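Local structure of NADPH-dependent aldehyde reductase YqhD (Escherichia coli, 4QGS) at residues Val255-Ala258 against Ala259-Glu263. The protein reduces a broad range of short-chain aldehydes, including butanal, propanal and toxic acrolein, to their alcohols with NADPH, using one zinc ion per subunit. Residues are numbered along the deposited sequence; the frame is centred on the assembly and turned at random.
Sequences VMWA and ATQAE. Unlike the reference sequence in segment 259-263: Glu263 (reference Leu).
Thr260 returns its hydroxyl to the helix backbone one turn earlier, OG1 donating to Met256 O over 2.8 Å. Met256 O also takes the regular i to i+4 bond from Thr260 N at 3.0 Å, and the two donors arrive from opposite faces of its carbonyl plane, so that one residue grips this oxygen twice. A chi1 of -64° makes this possible by placing OG1 beside Thr260 N while setting the methyl anti to that nitrogen. Thr260 CG2 thereby comes obliquely against the six-membered ring of Trp257, 3.8 Å from CZ3. The indole also receives the amide of Gln261: bent at chi2 (-61°), this side chain folds back until NE2 lies over one face, 3.4 Å above the ring plane, offset toward the rim near CZ2 and CH2. The amide and ring planes stand 62° apart, so the amide is not stacked flat on the indole. Beneath these side chains, Ala259, Gln261 and Ala262 donate backbone N-H groups to Val255 O, Trp257 O and Ala258 O, completing the last turns of helix 249-262. Further out, Phe25 meets the Trp257 ring, Leu186 of strand 183-186 touches Met256 and Thr260, and Ala259 and Ala262 pack on Ala206 of helix 196-211, which also carries the zinc ligands Asp205 and His209; the side chain of Ala262 is about 9 Å from the ion. With a valine in place of Thr260 the hydroxyl is gone, and Met256 O is likely to keep a single donor from this residue, its other face left without its mate. The threonine thus spends its hydroxyl on a main-chain acceptor of its own helix and gives its methyl to the indole, which also carries the glutamine amide.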
ATOM      1  N   VAL A 255       2.584  -7.239 -13.227  1.00 17.81           N
ATOM      2  CA  VAL A 255       3.020  -6.803 -11.904  1.00 16.76           C
ATOM      3  C   VAL A 255       2.052  -5.760 -11.337  1.00 16.40           C
ATOM      4  O   VAL A 255       1.670  -5.823 -10.167  1.00 16.57           O
ATOM      5  CB  VAL A 255       4.466  -6.261 -11.944  1.00 15.85           C
ATOM      6  CG1 VAL A 255       4.828  -5.634 -10.601  1.00 19.62           C
ATOM      7  CG2 VAL A 255       5.404  -7.396 -12.286  1.00 15.26           C
ATOM      8  N   MET A 256       1.602  -4.841 -12.181  1.00 15.38           N
ATOM      9  CA  MET A 256       0.692  -3.794 -11.738  1.00 13.91           C
ATOM     10  C   MET A 256      -0.648  -4.377 -11.274  1.00 15.85           C
ATOM     11  O   MET A 256      -1.212  -3.943 -10.264  1.00 16.65           O
ATOM     12  CB  MET A 256       0.449  -2.780 -12.853  1.00 16.14           C
ATOM     13  CG  MET A 256      -0.274  -1.527 -12.392  1.00 17.85           C
ATOM     14  SD  MET A 256      -0.511  -0.370 -13.768  1.00 20.09           S
ATOM     15  CE  MET A 256      -0.675   1.171 -12.878  1.00 18.70           C
ATOM     16  N   TRP A 257      -1.152  -5.355 -12.017  1.00 16.81           N
ATOM     17  CA  TRP A 257      -2.463  -5.932 -11.708  1.00 14.59           C
ATOM     18  C   TRP A 257      -2.363  -6.837 -10.492  1.00 15.07           C
ATOM     19  O   TRP A 257      -3.238  -6.818  -9.622  1.00 16.80           O
ATOM     20  CB  TRP A 257      -3.027  -6.691 -12.919  1.00 16.21           C
ATOM     21  CG  TRP A 257      -4.511  -7.086 -12.809  1.00 15.82           C
ATOM     22  CD1 TRP A 257      -5.066  -8.287 -13.177  1.00 18.76           C
ATOM     23  CD2 TRP A 257      -5.598  -6.277 -12.325  1.00 15.48           C
ATOM     24  NE1 TRP A 257      -6.429  -8.273 -12.945  1.00 17.39           N
ATOM     25  CE2 TRP A 257      -6.777  -7.054 -12.422  1.00 18.25           C
ATOM     26  CE3 TRP A 257      -5.694  -4.975 -11.814  1.00 19.20           C
ATOM     27  CZ2 TRP A 257      -8.025  -6.566 -12.031  1.00 19.68           C
ATOM     28  CZ3 TRP A 257      -6.934  -4.493 -11.435  1.00 19.05           C
ATOM     29  CH2 TRP A 257      -8.088  -5.292 -11.547  1.00 19.91           C
ATOM     30  N   ALA A 258      -1.285  -7.611 -10.408  1.00 15.27           N
ATOM     31  CA  ALA A 258      -1.040  -8.410  -9.209  1.00 16.96           C
ATOM     32  C   ALA A 258      -0.938  -7.542  -7.954  1.00 17.12           C
ATOM     33  O   ALA A 258      -1.526  -7.870  -6.915  1.00 17.37           O
ATOM     34  CB  ALA A 258       0.228  -9.254  -9.369  1.00 17.09           C
ATOM     35  N   ALA A 259      -0.176  -6.447  -8.039  1.00 15.85           N
ATOM     36  CA  ALA A 259       0.020  -5.569  -6.898  1.00 17.14           C
ATOM     37  C   ALA A 259      -1.302  -4.931  -6.490  1.00 17.35           C
ATOM     38  O   ALA A 259      -1.590  -4.747  -5.305  1.00 19.95           O
ATOM     39  CB  ALA A 259       1.087  -4.487  -7.232  1.00 16.28           C
ATOM     40  N   THR A 260      -2.129  -4.619  -7.479  1.00 16.33           N
ATOM     41  CA  THR A 260      -3.430  -4.049  -7.196  1.00 17.08           C
ATOM     42  C   THR A 260      -4.278  -5.033  -6.408  1.00 19.77           C
ATOM     43  O   THR A 260      -4.955  -4.642  -5.469  1.00 20.81           O
ATOM     44  CB  THR A 260      -4.154  -3.632  -8.488  1.00 19.99           C
ATOM     45  OG1 THR A 260      -3.403  -2.584  -9.111  1.00 21.66           O
ATOM     46  CG2 THR A 260      -5.544  -3.114  -8.178  1.00 23.23           C
ATOM     47  N   GLN A 261      -4.225  -6.312  -6.763  1.00 16.11           N
ATOM     48  CA  GLN A 261      -4.988  -7.307  -6.003  1.00 18.75           C
ATOM     49  C   GLN A 261      -4.414  -7.494  -4.594  1.00 20.86           C
ATOM     50  O   GLN A 261      -5.163  -7.690  -3.641  1.00 22.36           O
ATOM     51  CB  GLN A 261      -5.035  -8.635  -6.760  1.00 18.29           C
ATOM     52  CG  GLN A 261      -5.779  -8.519  -8.086  1.00 16.65           C
ATOM     53  CD  GLN A 261      -7.229  -8.095  -7.867  1.00 21.25           C
ATOM     54  OE1 GLN A 261      -7.920  -8.659  -7.036  1.00 33.07           O
ATOM     55  NE2 GLN A 261      -7.673  -7.085  -8.596  1.00 34.91           N
ATOM     56  N   ALA A 262      -3.094  -7.399  -4.455  1.00 19.39           N
ATOM     57  CA  ALA A 262      -2.463  -7.540  -3.137  1.00 20.64           C
ATOM     58  C   ALA A 262      -2.942  -6.449  -2.177  1.00 30.29           C
ATOM     59  O   ALA A 262      -3.042  -6.666  -0.968  1.00 22.49           O
ATOM     60  CB  ALA A 262      -0.935  -7.507  -3.273  1.00 21.53           C
ATOM     61  N   GLU A 263      -3.278  -5.284  -2.720  1.00 30.30           N
ATOM     62  CA  GLU A 263      -3.769  -4.159  -1.916  1.00 32.07           C
ATOM     63  C   GLU A 263      -5.305  -4.000  -1.842  1.00 36.65           C
ATOM     64  O   GLU A 263      -5.779  -2.997  -1.331  1.00 57.90           O
ATOM     65  CB  GLU A 263      -3.178  -2.872  -2.487  1.00 37.58           C
ATOM     66  CG  GLU A 263      -1.980  -2.327  -1.762  1.00 42.39           C
ATOM     67  CD  GLU A 263      -0.686  -2.952  -2.233  1.00 35.16           C
ATOM     68  OE1 GLU A 263       0.063  -3.483  -1.384  1.00 38.78           O
ATOM     69  OE2 GLU A 263      -0.412  -2.896  -3.448  1.00 42.27           O
TER